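Local coordinates for protein aryl acylamidase (bacterium CSBL00001, PDB 4YJ6) that probably hydrolyses the amide bond of N-acylated aryl amines, acting as an aryl acylamidase of the amidase signature family, at residues Thr259-Leu262 / Ala263-Val266; Asp320-Cys323 / Arg324-Ile328; Val368-Ile371 / Ser372-Gln375; Ala475-Glu478 / Arg479-Trp483. All blocks are in the same frame, centred on the assembly; numbering follows the deposited sequence.

Each contact is local, within its own short run of chain, so the four follow in series and none nests in or crosses another. Contact 1 (259-266) closes a beta turn in the loop between helix 231-241 and strand 270-273. Contact 2 (320-328) is two turns of helix 315-339, and contact 3 (368-375) opens helix 368-389; the salt bridge from Arg324 to Asp374 ties these two helices together. Contact 4 (475-483) ends helix 467-480 and returns to contact 1, where Arg479 bonds to Leu262 O. Two pairs result, 1 with 4 and 2 with 3; the centres of contacts 1 and 2 are about 37 Å apart.

Contact 1 of 4, residues Thr259-Leu262 / Ala263-Val266; sequences TSAL and AQGV
Ala261 and Gln264 close a type I beta turn, the standard way of reversing a chain in four residues, with Leu262 and Ala263 at its corners. The backbone bond that defines it runs from Gln264 N to Ala261 O, 3.2 Å long and nearly straight at the hydrogen (165°), although the donor stands well above the carbonyl plane. Just upstream, Leu262 N reaches Thr259 O at 3.2 Å, so the chain coils loosely through 259-262 before it turns.

Water completes the backbone pairing. One molecule donates to Thr259 O and accepts from Ala263 N; another donates to Leu262 O and accepts from Gly265 N, which spans the exit from the turn. Leu262 O also receives Arg479 NH1, from the end of helix 467-480. At Gly265 the chain leaves with a positive phi of 76°, a conformation easily reached without a side chain.

Apolar packing divides the turn between two neighbours: Ala261 rests on Leu468 and Ile471 of helix 467-480, while Leu262 touches Ile471 and Val231. Among the polar side chains, Ser260 OG turns back to Asp257 O. Gln264 places CG opposite its backbone N (chi1 -172°), and its extended chain runs back beside Ala261: CB lies 3.3 Å from Ala261 O, and NE2 comes to 3.9 Å from Ala261 CA.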
ATOM      1  N   THR A 259      18.902   1.989   3.916  1.00 12.43           N
ATOM      2  CA  THR A 259      19.683   0.752   3.739  1.00 15.25           C
ATOM      3  C   THR A 259      20.601   0.491   4.928  1.00 13.90           C
ATOM      4  O   THR A 259      21.075  -0.631   5.118  1.00 15.34           O
ATOM      5  CB  THR A 259      20.520   0.746   2.413  1.00 16.67           C
ATOM      6  OG1 THR A 259      21.566   1.712   2.496  1.00 16.98           O
ATOM      7  CG2 THR A 259      19.634   1.035   1.205  1.00 15.35           C
ATOM      8  N   SER A 260      20.863   1.519   5.725  1.00 14.00           N
ATOM      9  CA  SER A 260      21.770   1.381   6.852  1.00 16.22           C
ATOM     10  C   SER A 260      21.196   0.460   7.933  1.00 15.03           C
ATOM     11  O   SER A 260      21.937  -0.069   8.762  1.00 16.87           O
ATOM     12  CB  SER A 260      22.143   2.737   7.462  1.00 18.12           C
ATOM     13  OG  SER A 260      21.047   3.312   8.181  1.00 16.63           O
ATOM     14  N   ALA A 261      19.889   0.273   7.919  1.00 11.99           N
ATOM     15  CA  ALA A 261      19.207  -0.544   8.927  1.00 14.89           C
ATOM     16  C   ALA A 261      19.105  -2.023   8.542  1.00 14.36           C
ATOM     17  O   ALA A 261      18.759  -2.868   9.387  1.00 14.30           O
ATOM     18  CB  ALA A 261      17.806   0.008   9.141  1.00 16.29           C
ATOM     19  N   LEU A 262      19.402  -2.358   7.291  1.00 13.59           N
ATOM     20  CA  LEU A 262      19.177  -3.734   6.815  1.00 11.85           C
ATOM     21  C   LEU A 262      19.958  -4.770   7.622  1.00 14.98           C
ATOM     22  O   LEU A 262      19.434  -5.838   7.905  1.00 15.35           O
ATOM     23  CB  LEU A 262      19.551  -3.910   5.336  1.00 14.25           C
ATOM     24  CG  LEU A 262      18.660  -3.104   4.376  1.00 12.71           C
ATOM     25  CD1 LEU A 262      19.297  -3.036   2.982  1.00 15.54           C
ATOM     26  CD2 LEU A 262      17.214  -3.639   4.360  1.00 12.19           C
ATOM     27  N   ALA A 263      21.184  -4.451   8.003  1.00 16.06           N
ATOM     28  CA  ALA A 263      22.022  -5.429   8.715  1.00 17.25           C
ATOM     29  C   ALA A 263      22.028  -5.267  10.229  1.00 19.02           C
ATOM     30  O   ALA A 263      22.811  -5.927  10.929  1.00 22.20           O
ATOM     31  CB  ALA A 263      23.469  -5.353   8.189  1.00 18.21           C
ATOM     32  N   GLN A 264      21.168  -4.413  10.758  1.00 15.62           N
ATOM     33  CA  GLN A 264      21.250  -4.025  12.148  1.00 18.27           C
ATOM     34  C   GLN A 264      20.843  -5.140  13.125  1.00 21.14           C
ATOM     35  O   GLN A 264      21.365  -5.209  14.235  1.00 20.70           O
ATOM     36  CB  GLN A 264      20.322  -2.851  12.337  1.00 23.19           C
ATOM     37  CG  GLN A 264      20.414  -2.215  13.651  1.00 27.78           C
ATOM     38  CD  GLN A 264      19.805  -0.840  13.588  1.00 35.60           C
ATOM     39  OE1 GLN A 264      18.884  -0.538  14.341  1.00 41.53           O
ATOM     40  NE2 GLN A 264      20.302   0.011  12.660  1.00 40.01           N
ATOM     41  N   GLY A 265      19.885  -5.974  12.727  1.00 17.37           N
ATOM     42  CA  GLY A 265      19.366  -7.019  13.609  1.00 19.75           C
ATOM     43  C   GLY A 265      18.429  -6.460  14.682  1.00 20.16           C
ATOM     44  O   GLY A 265      18.085  -5.271  14.675  1.00 18.99           O
ATOM     45  N   VAL A 266      17.991  -7.316  15.614  1.00 15.89           N
ATOM     46  CA  VAL A 266      17.021  -6.897  16.635  1.00 16.30           C
ATOM     47  C   VAL A 266      17.476  -7.375  18.025  1.00 21.21           C
ATOM     48  O   VAL A 266      16.686  -7.431  18.957  1.00 18.72           O
ATOM     49  CB  VAL A 266      15.614  -7.480  16.364  1.00 17.49           C
ATOM     50  CG1 VAL A 266      15.056  -6.922  15.025  1.00 17.63           C
ATOM     51  CG2 VAL A 266      15.679  -8.993  16.296  1.00 18.50           C
TER
HETATM   52  O   HOH W   1      22.700  -2.435   6.505  1.00 17.71           O
HETATM   53  O   HOH W   2      18.230  -6.293  10.380  1.00 13.21           O

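Contact 2 of 4, residues Asp320-Cys323 / Arg324-Ile328; sequences DAWC and RMIAI
Arg324 folds back over the turn that precedes it. Its amide donates to Asp320 O at 3.0 Å, and its side chain, bent at chi3 (-66°), lays the guanidinium flat above that same oxygen, which sits 3.7 Å from the plane and under its centre. NH2 passes 3.6 Å from Ala321 CA, while NH1 lies against Asp320 CB. The carboxylate of Asp320 does not touch the guanidinium (OD2 is 4.8 Å from Arg324 NH1) and pairs with Lys316 instead; the charge of Arg324 is met across the helix interface by Asp374, which pairs with NH2.

Met325, present as selenomethionine, donates its amide to Ala321 O at 2.9 Å. CG then crosses the same oxygen, SE stays near it, and the side chain also packs on Phe438 and Arg378.

These bonds are the i to i+4 ladder of an alpha helix, here in the first half of helix 315-339, a buried region touched by helices 354-363, 368-389 and 434-439. Ile326 continues the ladder to Trp322 O and adds the main side-chain contact: CG1 sits over the six-membered ring of Trp322, 3.5 Å from its centroid and 16° off the normal, a CH-pi contact. Trp322 makes this possible by holding CG anti to the backbone N (chi1 -175°). Its NE1 is fixed on Gly184 O, and its side chain lies about 4 Å from a bound phosphate ion, probably taken up from the crystallisation liquor.

Ala327 N bonds to Cys323 O, with its CB 3.1 Å from that oxygen.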
ATOM      1  N   ASP A 320     -16.389   2.721  11.981  1.00 13.70           N
ATOM      2  CA  ASP A 320     -17.348   3.769  11.625  1.00 14.18           C
ATOM      3  C   ASP A 320     -16.683   5.159  11.616  1.00 13.01           C
ATOM      4  O   ASP A 320     -16.926   5.966  10.715  1.00 12.79           O
ATOM      5  CB  ASP A 320     -18.525   3.814  12.612  1.00 13.96           C
ATOM      6  CG  ASP A 320     -19.548   2.693  12.405  1.00 18.18           C
ATOM      7  OD1 ASP A 320     -19.516   1.999  11.371  1.00 15.86           O
ATOM      8  OD2 ASP A 320     -20.412   2.523  13.306  1.00 16.92           O
ATOM      9  N   ALA A 321     -15.842   5.434  12.612  1.00 13.21           N
ATOM     10  CA  ALA A 321     -15.134   6.725  12.674  1.00 13.80           C
ATOM     11  C   ALA A 321     -14.196   6.856  11.488  1.00 12.73           C
ATOM     12  O   ALA A 321     -14.111   7.922  10.860  1.00 11.51           O
ATOM     13  CB  ALA A 321     -14.325   6.852  13.989  1.00 13.92           C
ATOM     14  N   TRP A 322     -13.467   5.791  11.174  1.00 12.01           N
ATOM     15  CA  TRP A 322     -12.600   5.824   9.962  1.00 12.15           C
ATOM     16  C   TRP A 322     -13.384   6.131   8.699  1.00 11.39           C
ATOM     17  O   TRP A 322     -12.998   7.005   7.902  1.00 11.03           O
ATOM     18  CB  TRP A 322     -11.894   4.477   9.785  1.00 10.75           C
ATOM     19  CG  TRP A 322     -10.888   4.502   8.614  1.00 11.36           C
ATOM     20  CD1 TRP A 322      -9.560   4.880   8.672  1.00 12.60           C
ATOM     21  CD2 TRP A 322     -11.131   4.125   7.259  1.00 12.11           C
ATOM     22  NE1 TRP A 322      -8.992   4.771   7.435  1.00 10.75           N
ATOM     23  CE2 TRP A 322      -9.930   4.308   6.548  1.00 11.18           C
ATOM     24  CE3 TRP A 322     -12.270   3.678   6.564  1.00 11.99           C
ATOM     25  CZ2 TRP A 322      -9.822   4.044   5.187  1.00 12.44           C
ATOM     26  CZ3 TRP A 322     -12.176   3.418   5.223  1.00 14.90           C
ATOM     27  CH2 TRP A 322     -10.952   3.607   4.528  1.00 13.37           C
ATOM     28  N   CYS A 323     -14.521   5.458   8.523  1.00 11.53           N
ATOM     29  CA  CYS A 323     -15.339   5.699   7.336  1.00 11.81           C
ATOM     30  C   CYS A 323     -15.815   7.130   7.258  1.00 12.17           C
ATOM     31  O   CYS A 323     -15.810   7.728   6.179  1.00 12.09           O
ATOM     32  CB  CYS A 323     -16.552   4.747   7.308  1.00 12.63           C
ATOM     33  SG  CYS A 323     -16.114   3.021   6.934  1.00 13.10           S
ATOM     34  N   ARG A 324     -16.254   7.700   8.381  1.00 12.53           N
ATOM     35  CA  ARG A 324     -16.669   9.089   8.342  1.00 12.93           C
ATOM     36  C   ARG A 324     -15.494  10.025   8.025  1.00 13.44           C
ATOM     37  O   ARG A 324     -15.647  10.981   7.266  1.00 13.89           O
ATOM     38  CB  ARG A 324     -17.311   9.497   9.679  1.00 13.64           C
ATOM     39  CG  ARG A 324     -18.748   8.944   9.857  1.00 14.42           C
ATOM     40  CD  ARG A 324     -19.411   9.544  11.098  1.00 16.03           C
ATOM     41  NE  ARG A 324     -18.730   9.100  12.319  1.00 14.74           N
ATOM     42  CZ  ARG A 324     -19.046   8.028  13.038  1.00 16.32           C
ATOM     43  NH1 ARG A 324     -20.084   7.224  12.703  1.00 15.80           N
ATOM     44  NH2 ARG A 324     -18.314   7.733  14.104  1.00 13.02           N
HETATM   45  N   MSE A 325     -14.327   9.776   8.629  1.00 13.29           N
HETATM   46  CA  MSE A 325     -13.170  10.634   8.361  1.00 15.50           C
HETATM   47  C   MSE A 325     -12.725  10.613   6.905  1.00 15.26           C
HETATM   48  O   MSE A 325     -12.374  11.658   6.360  1.00 15.57           O
HETATM   49  CB  MSE A 325     -12.011  10.214   9.275  1.00 14.76           C
HETATM   50  CG  MSE A 325     -12.315  10.618  10.650  1.00 15.26           C
HETATM   51 SE   MSE A 325     -11.014   9.685  11.759  1.00 44.71          SE
HETATM   52  CE  MSE A 325      -9.402  10.466  11.148  1.00 21.03           C
ATOM     53  N   ILE A 326     -12.740   9.444   6.270  1.00 12.92           N
ATOM     54  CA  ILE A 326     -12.398   9.337   4.844  1.00 14.05           C
ATOM     55  C   ILE A 326     -13.502   9.942   3.969  1.00 14.78           C
ATOM     56  O   ILE A 326     -13.266  10.543   2.908  1.00 13.63           O
ATOM     57  CB  ILE A 326     -12.225   7.826   4.450  1.00 16.12           C
ATOM     58  CG1 ILE A 326     -10.967   7.274   5.118  1.00 17.22           C
ATOM     59  CG2 ILE A 326     -12.177   7.653   2.890  1.00 18.97           C
ATOM     60  CD1 ILE A 326      -9.666   7.599   4.331  1.00 17.61           C
ATOM     61  N   ALA A 327     -14.735   9.771   4.417  1.00 12.83           N
ATOM     62  CA  ALA A 327     -15.873  10.216   3.619  1.00 13.68           C
ATOM     63  C   ALA A 327     -15.901  11.746   3.458  1.00 14.59           C
ATOM     64  O   ALA A 327     -16.350  12.221   2.445  1.00 13.64           O
ATOM     65  CB  ALA A 327     -17.205   9.718   4.268  1.00 13.77           C
ATOM     66  N   ILE A 328     -15.458  12.520   4.455  1.00 14.88           N
ATOM     67  CA  ILE A 328     -15.574  13.972   4.365  1.00 13.87           C
ATOM     68  C   ILE A 328     -14.801  14.521   3.155  1.00 15.40           C
ATOM     69  O   ILE A 328     -15.364  15.217   2.305  1.00 13.49           O
ATOM     70  CB  ILE A 328     -15.186  14.679   5.702  1.00 12.96           C
ATOM     71  CG1 ILE A 328     -16.214  14.302   6.781  1.00 16.68           C
ATOM     72  CG2 ILE A 328     -15.156  16.207   5.515  1.00 17.30           C
ATOM     73  CD1 ILE A 328     -15.760  14.589   8.232  1.00 19.53           C
TER

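Contact 3 of 4, residues Val368-Ile371 / Ser372-Gln375; sequences VQQI and SADQ
Asp374 and Gln370 face each other one turn apart in the opening turns of helix 368-389. From CB outward, Asp374 first meets backbone: CB lies near two carbonyl oxygens of the preceding turn, 3.6 Å from Ile371 O and 3.7 Å from Gln370 O. CG, set beside the backbone N by a chi1 of -68°, comes within 3.4 Å of Gln370 O. At the tip, OD1 receives a weak hydrogen bond from Gln370 NE2, 3.2 Å long and bent to 127° at the hydrogen; the amide and carboxylate planes are 28° apart. OD1 also takes the salt bridge from Arg324 NH2 of helix 315-339. With an asparagine in place of Asp374, the charge of Arg324 would probably lose its mate and the two helices would be tied less firmly at this point.

On another side of the helix, Val368 O accepts twice from Ser372: the amide and OG, each 2.9 Å away, approach from opposite faces of the carbonyl plane. Ile371 and Gln375 run side by side, with Gln375 NE2 3.4 Å from Ile371 CG2, an amide lying against a methyl.

Near the start of the helix, Gln370 N is hydrogen-bonded to Ser367 OG. The carboxylate of Asp374 lies next to Arg324, so it is likely to stay ionised, with the arginine as its principal partner and the glutamine as a weaker second.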
ATOM      1  N   VAL A 368     -20.526  19.082  14.015  1.00 17.70           N
ATOM      2  CA  VAL A 368     -19.245  19.344  14.637  1.00 17.62           C
ATOM      3  C   VAL A 368     -19.097  18.412  15.858  1.00 16.71           C
ATOM      4  O   VAL A 368     -17.996  17.989  16.155  1.00 18.22           O
ATOM      5  CB  VAL A 368     -19.070  20.855  14.994  1.00 19.63           C
ATOM      6  CG1 VAL A 368     -20.096  21.304  16.021  1.00 20.90           C
ATOM      7  CG2 VAL A 368     -17.656  21.155  15.488  1.00 20.31           C
ATOM      8  N   GLN A 369     -20.199  18.078  16.524  1.00 17.07           N
ATOM      9  CA  GLN A 369     -20.139  17.136  17.654  1.00 18.86           C
ATOM     10  C   GLN A 369     -19.630  15.775  17.179  1.00 18.40           C
ATOM     11  O   GLN A 369     -18.810  15.160  17.843  1.00 16.65           O
ATOM     12  CB  GLN A 369     -21.506  16.994  18.319  1.00 22.79           C
ATOM     13  CG  GLN A 369     -21.943  18.263  19.079  1.00 27.09           C
ATOM     14  CD  GLN A 369     -22.489  19.372  18.169  1.00 26.85           C
ATOM     15  OE1 GLN A 369     -22.902  19.130  17.030  1.00 21.73           O
ATOM     16  NE2 GLN A 369     -22.481  20.603  18.679  1.00 30.59           N
ATOM     17  N   GLN A 370     -20.108  15.313  16.020  1.00 16.41           N
ATOM     18  CA  GLN A 370     -19.687  14.018  15.506  1.00 15.17           C
ATOM     19  C   GLN A 370     -18.225  14.043  15.079  1.00 14.53           C
ATOM     20  O   GLN A 370     -17.477  13.084  15.320  1.00 15.08           O
ATOM     21  CB  GLN A 370     -20.544  13.587  14.306  1.00 18.24           C
ATOM     22  CG  GLN A 370     -20.145  12.224  13.746  1.00 17.07           C
ATOM     23  CD  GLN A 370     -20.457  11.106  14.719  1.00 22.12           C
ATOM     24  OE1 GLN A 370     -21.613  10.693  14.845  1.00 25.80           O
ATOM     25  NE2 GLN A 370     -19.437  10.623  15.430  1.00 17.09           N
ATOM     26  N   ILE A 371     -17.829  15.116  14.399  1.00 15.12           N
ATOM     27  CA  ILE A 371     -16.437  15.307  14.026  1.00 13.44           C
ATOM     28  C   ILE A 371     -15.546  15.249  15.263  1.00 15.75           C
ATOM     29  O   ILE A 371     -14.533  14.538  15.278  1.00 15.01           O
ATOM     30  CB  ILE A 371     -16.257  16.665  13.295  1.00 15.26           C
ATOM     31  CG1 ILE A 371     -16.908  16.592  11.916  1.00 16.82           C
ATOM     32  CG2 ILE A 371     -14.765  17.005  13.170  1.00 17.68           C
ATOM     33  CD1 ILE A 371     -16.990  17.962  11.251  1.00 18.19           C
ATOM     34  N   SER A 372     -15.976  15.920  16.329  1.00 14.09           N
ATOM     35  CA  SER A 372     -15.184  15.996  17.560  1.00 17.68           C
ATOM     36  C   SER A 372     -15.100  14.629  18.217  1.00 15.57           C
ATOM     37  O   SER A 372     -14.072  14.259  18.757  1.00 14.31           O
ATOM     38  CB  SER A 372     -15.788  17.018  18.547  1.00 18.53           C
ATOM     39  OG  SER A 372     -15.789  18.315  17.964  1.00 24.10           O
ATOM     40  N   ALA A 373     -16.202  13.885  18.193  1.00 14.60           N
ATOM     41  CA  ALA A 373     -16.207  12.563  18.803  1.00 15.29           C
ATOM     42  C   ALA A 373     -15.224  11.643  18.070  1.00 13.78           C
ATOM     43  O   ALA A 373     -14.538  10.836  18.697  1.00 13.28           O
ATOM     44  CB  ALA A 373     -17.604  11.984  18.779  1.00 15.54           C
ATOM     45  N   ASP A 374     -15.166  11.759  16.746  1.00 13.78           N
ATOM     46  CA  ASP A 374     -14.241  10.929  15.971  1.00 12.02           C
ATOM     47  C   ASP A 374     -12.796  11.325  16.292  1.00 13.30           C
ATOM     48  O   ASP A 374     -11.919  10.460  16.360  1.00 11.58           O
ATOM     49  CB  ASP A 374     -14.533  11.043  14.472  1.00 13.72           C
ATOM     50  CG  ASP A 374     -15.876  10.398  14.103  1.00 16.14           C
ATOM     51  OD1 ASP A 374     -16.434   9.690  14.956  1.00 14.82           O
ATOM     52  OD2 ASP A 374     -16.383  10.609  12.995  1.00 15.71           O
ATOM     53  N   GLN A 375     -12.552  12.619  16.468  1.00 12.74           N
ATOM     54  CA  GLN A 375     -11.223  13.107  16.837  1.00 13.14           C
ATOM     55  C   GLN A 375     -10.792  12.619  18.213  1.00 13.68           C
ATOM     56  O   GLN A 375      -9.616  12.309  18.432  1.00 11.82           O
ATOM     57  CB  GLN A 375     -11.204  14.635  16.812  1.00 12.98           C
ATOM     58  CG  GLN A 375     -11.287  15.191  15.372  1.00 15.25           C
ATOM     59  CD  GLN A 375     -11.560  16.681  15.320  1.00 17.69           C
ATOM     60  OE1 GLN A 375     -11.854  17.307  16.327  1.00 18.15           O
ATOM     61  NE2 GLN A 375     -11.491  17.244  14.129  1.00 20.67           N
TER

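Contact 4 of 4, residues Ala475-Glu478 / Arg479-Trp483; sequences AAFE and RASPW
Arg479, Ala480 and Ser481 donate their amides to Ala475 O, Ala476 O and Phe477 O, the last bond being 2.7 Å long, before Ser481 leaves helical geometry and Pro482 leads the chain away. This is the carboxyl end of helix 467-480, where the final alpha-helical turn gives way to a loop that brings a tryptophan back against the helix.

Ser481 holds that departure to Phe477. Its CB lies over the phenyl face, 3.8 Å from the centroid, as a CH-pi contact, and OG comes to 3.4 Å from CZ. The rim of the same ring meets Trp483, with CD2 4.3 Å from Trp483 CZ3, and Ala293, Val296 and Val446 pack around it. Were Phe477 replaced by an alanine, a gap would probably open toward helix 284-299 and Ser481 CB would lose the ring face it packs on.

Glu478 keeps CG anti to the backbone N (chi1 -176°), and the extended chain then runs across the Trp483 face: CG lies 4.0 Å from the centroid of the six-membered ring, with the carboxylate plane 26° from the ring plane. OE2 is held by Val231 N, and Trp483 NE1 by Arg229 O, so both ends of this pair are anchored, at the start of helix 231-241 and just before it.

Arg479, whose NH1 reaches Leu262 O, spreads its guanidinium 3.6 Å above Ala475 O. A water links the same side chain to the backbone, donating to Ala476 O at 2.8 Å and accepting from Arg479 NE at 3.3 Å.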
ATOM      1  N   ALA A 475      14.018  -6.852   7.924  1.00 10.19           N
ATOM      2  CA  ALA A 475      15.117  -7.550   7.245  1.00 11.46           C
ATOM      3  C   ALA A 475      15.579  -8.737   8.094  1.00 14.42           C
ATOM      4  O   ALA A 475      15.970  -9.753   7.556  1.00 14.51           O
ATOM      5  CB  ALA A 475      16.295  -6.612   6.965  1.00 11.82           C
ATOM      6  N   ALA A 476      15.574  -8.566   9.405  1.00 11.88           N
ATOM      7  CA  ALA A 476      15.966  -9.668  10.297  1.00 12.21           C
ATOM      8  C   ALA A 476      14.999 -10.846  10.130  1.00 13.08           C
ATOM      9  O   ALA A 476      15.408 -12.036  10.046  1.00 14.57           O
ATOM     10  CB  ALA A 476      15.998  -9.164  11.724  1.00 10.43           C
ATOM     11  N   PHE A 477      13.705 -10.546  10.079  1.00 12.80           N
ATOM     12  CA  PHE A 477      12.698 -11.595   9.886  1.00 14.56           C
ATOM     13  C   PHE A 477      12.862 -12.228   8.495  1.00 13.82           C
ATOM     14  O   PHE A 477      12.744 -13.428   8.339  1.00 15.47           O
ATOM     15  CB  PHE A 477      11.289 -11.014  10.067  1.00 13.25           C
ATOM     16  CG  PHE A 477      10.199 -12.033   9.984  1.00 14.61           C
ATOM     17  CD1 PHE A 477       9.886 -12.803  11.096  1.00 14.27           C
ATOM     18  CD2 PHE A 477       9.500 -12.235   8.792  1.00 14.68           C
ATOM     19  CE1 PHE A 477       8.879 -13.782  11.023  1.00 17.42           C
ATOM     20  CE2 PHE A 477       8.478 -13.184   8.705  1.00 15.75           C
ATOM     21  CZ  PHE A 477       8.166 -13.966   9.820  1.00 17.08           C
ATOM     22  N   GLU A 478      13.154 -11.421   7.474  1.00 10.62           N
ATOM     23  CA  GLU A 478      13.297 -11.913   6.130  1.00 11.92           C
ATOM     24  C   GLU A 478      14.430 -12.938   6.050  1.00 14.48           C
ATOM     25  O   GLU A 478      14.313 -13.931   5.327  1.00 15.18           O
ATOM     26  CB  GLU A 478      13.608 -10.709   5.203  1.00 11.11           C
ATOM     27  CG  GLU A 478      13.703 -11.052   3.728  1.00 12.70           C
ATOM     28  CD  GLU A 478      14.056  -9.805   2.924  1.00 13.61           C
ATOM     29  OE1 GLU A 478      14.964  -9.069   3.354  1.00 16.50           O
ATOM     30  OE2 GLU A 478      13.428  -9.606   1.888  1.00 16.31           O
ATOM     31  N   ARG A 479      15.518 -12.688   6.764  1.00 12.73           N
ATOM     32  CA  ARG A 479      16.656 -13.612   6.748  1.00 14.80           C
ATOM     33  C   ARG A 479      16.300 -14.919   7.461  1.00 17.96           C
ATOM     34  O   ARG A 479      16.643 -16.007   6.995  1.00 16.59           O
ATOM     35  CB  ARG A 479      17.847 -13.001   7.453  1.00 14.72           C
ATOM     36  CG  ARG A 479      18.530 -11.900   6.631  1.00 16.55           C
ATOM     37  CD  ARG A 479      19.845 -11.495   7.267  1.00 17.58           C
ATOM     38  NE  ARG A 479      19.660 -10.779   8.533  1.00 18.70           N
ATOM     39  CZ  ARG A 479      19.460  -9.465   8.639  1.00 17.93           C
ATOM     40  NH1 ARG A 479      19.450  -8.712   7.556  1.00 19.00           N
ATOM     41  NH2 ARG A 479      19.320  -8.898   9.834  1.00 18.82           N
ATOM     42  N   ALA A 480      15.623 -14.784   8.598  1.00 16.13           N
ATOM     43  CA  ALA A 480      15.364 -15.946   9.485  1.00 15.46           C
ATOM     44  C   ALA A 480      14.152 -16.762   9.054  1.00 17.22           C
ATOM     45  O   ALA A 480      14.063 -17.970   9.329  1.00 20.49           O
ATOM     46  CB  ALA A 480      15.180 -15.471  10.900  1.00 17.05           C
ATOM     47  N   SER A 481      13.207 -16.099   8.405  1.00 14.56           N
ATOM     48  CA  SER A 481      11.947 -16.703   7.985  1.00 14.78           C
ATOM     49  C   SER A 481      11.588 -16.238   6.579  1.00 15.64           C
ATOM     50  O   SER A 481      10.624 -15.496   6.373  1.00 15.97           O
ATOM     51  CB  SER A 481      10.846 -16.304   8.994  1.00 18.09           C
ATOM     52  OG  SER A 481       9.564 -16.867   8.673  1.00 18.95           O
ATOM     53  N   PRO A 482      12.376 -16.672   5.593  1.00 15.15           N
ATOM     54  CA  PRO A 482      12.161 -16.220   4.225  1.00 17.30           C
ATOM     55  C   PRO A 482      10.800 -16.585   3.667  1.00 18.25           C
ATOM     56  O   PRO A 482      10.182 -17.591   4.054  1.00 18.36           O
ATOM     57  CB  PRO A 482      13.270 -16.918   3.426  1.00 18.58           C
ATOM     58  CG  PRO A 482      13.770 -18.026   4.307  1.00 18.45           C
ATOM     59  CD  PRO A 482      13.546 -17.565   5.720  1.00 18.22           C
ATOM     60  N   TRP A 483      10.338 -15.738   2.750  1.00 14.49           N
ATOM     61  CA  TRP A 483       9.086 -15.943   2.061  1.00 15.29           C
ATOM     62  C   TRP A 483       9.275 -16.057   0.547  1.00 14.32           C
ATOM     63  O   TRP A 483       8.310 -16.291  -0.171  1.00 14.79           O
ATOM     64  CB  TRP A 483       8.101 -14.809   2.365  1.00 14.52           C
ATOM     65  CG  TRP A 483       8.572 -13.424   1.918  1.00 13.48           C
ATOM     66  CD1 TRP A 483       8.510 -12.891   0.655  1.00 14.21           C
ATOM     67  CD2 TRP A 483       9.122 -12.412   2.761  1.00 12.24           C
ATOM     68  NE1 TRP A 483       9.000 -11.594   0.667  1.00 12.53           N
ATOM     69  CE2 TRP A 483       9.384 -11.277   1.941  1.00 11.88           C
ATOM     70  CE3 TRP A 483       9.430 -12.350   4.128  1.00 12.14           C
ATOM     71  CZ2 TRP A 483       9.950 -10.100   2.443  1.00 14.59           C
ATOM     72  CZ3 TRP A 483       9.977 -11.161   4.638  1.00 13.30           C
ATOM     73  CH2 TRP A 483      10.239 -10.053   3.779  1.00 12.54           C
TER
HETATM   74  O   HOH W   3      18.062 -12.573  10.787  1.00 20.05           O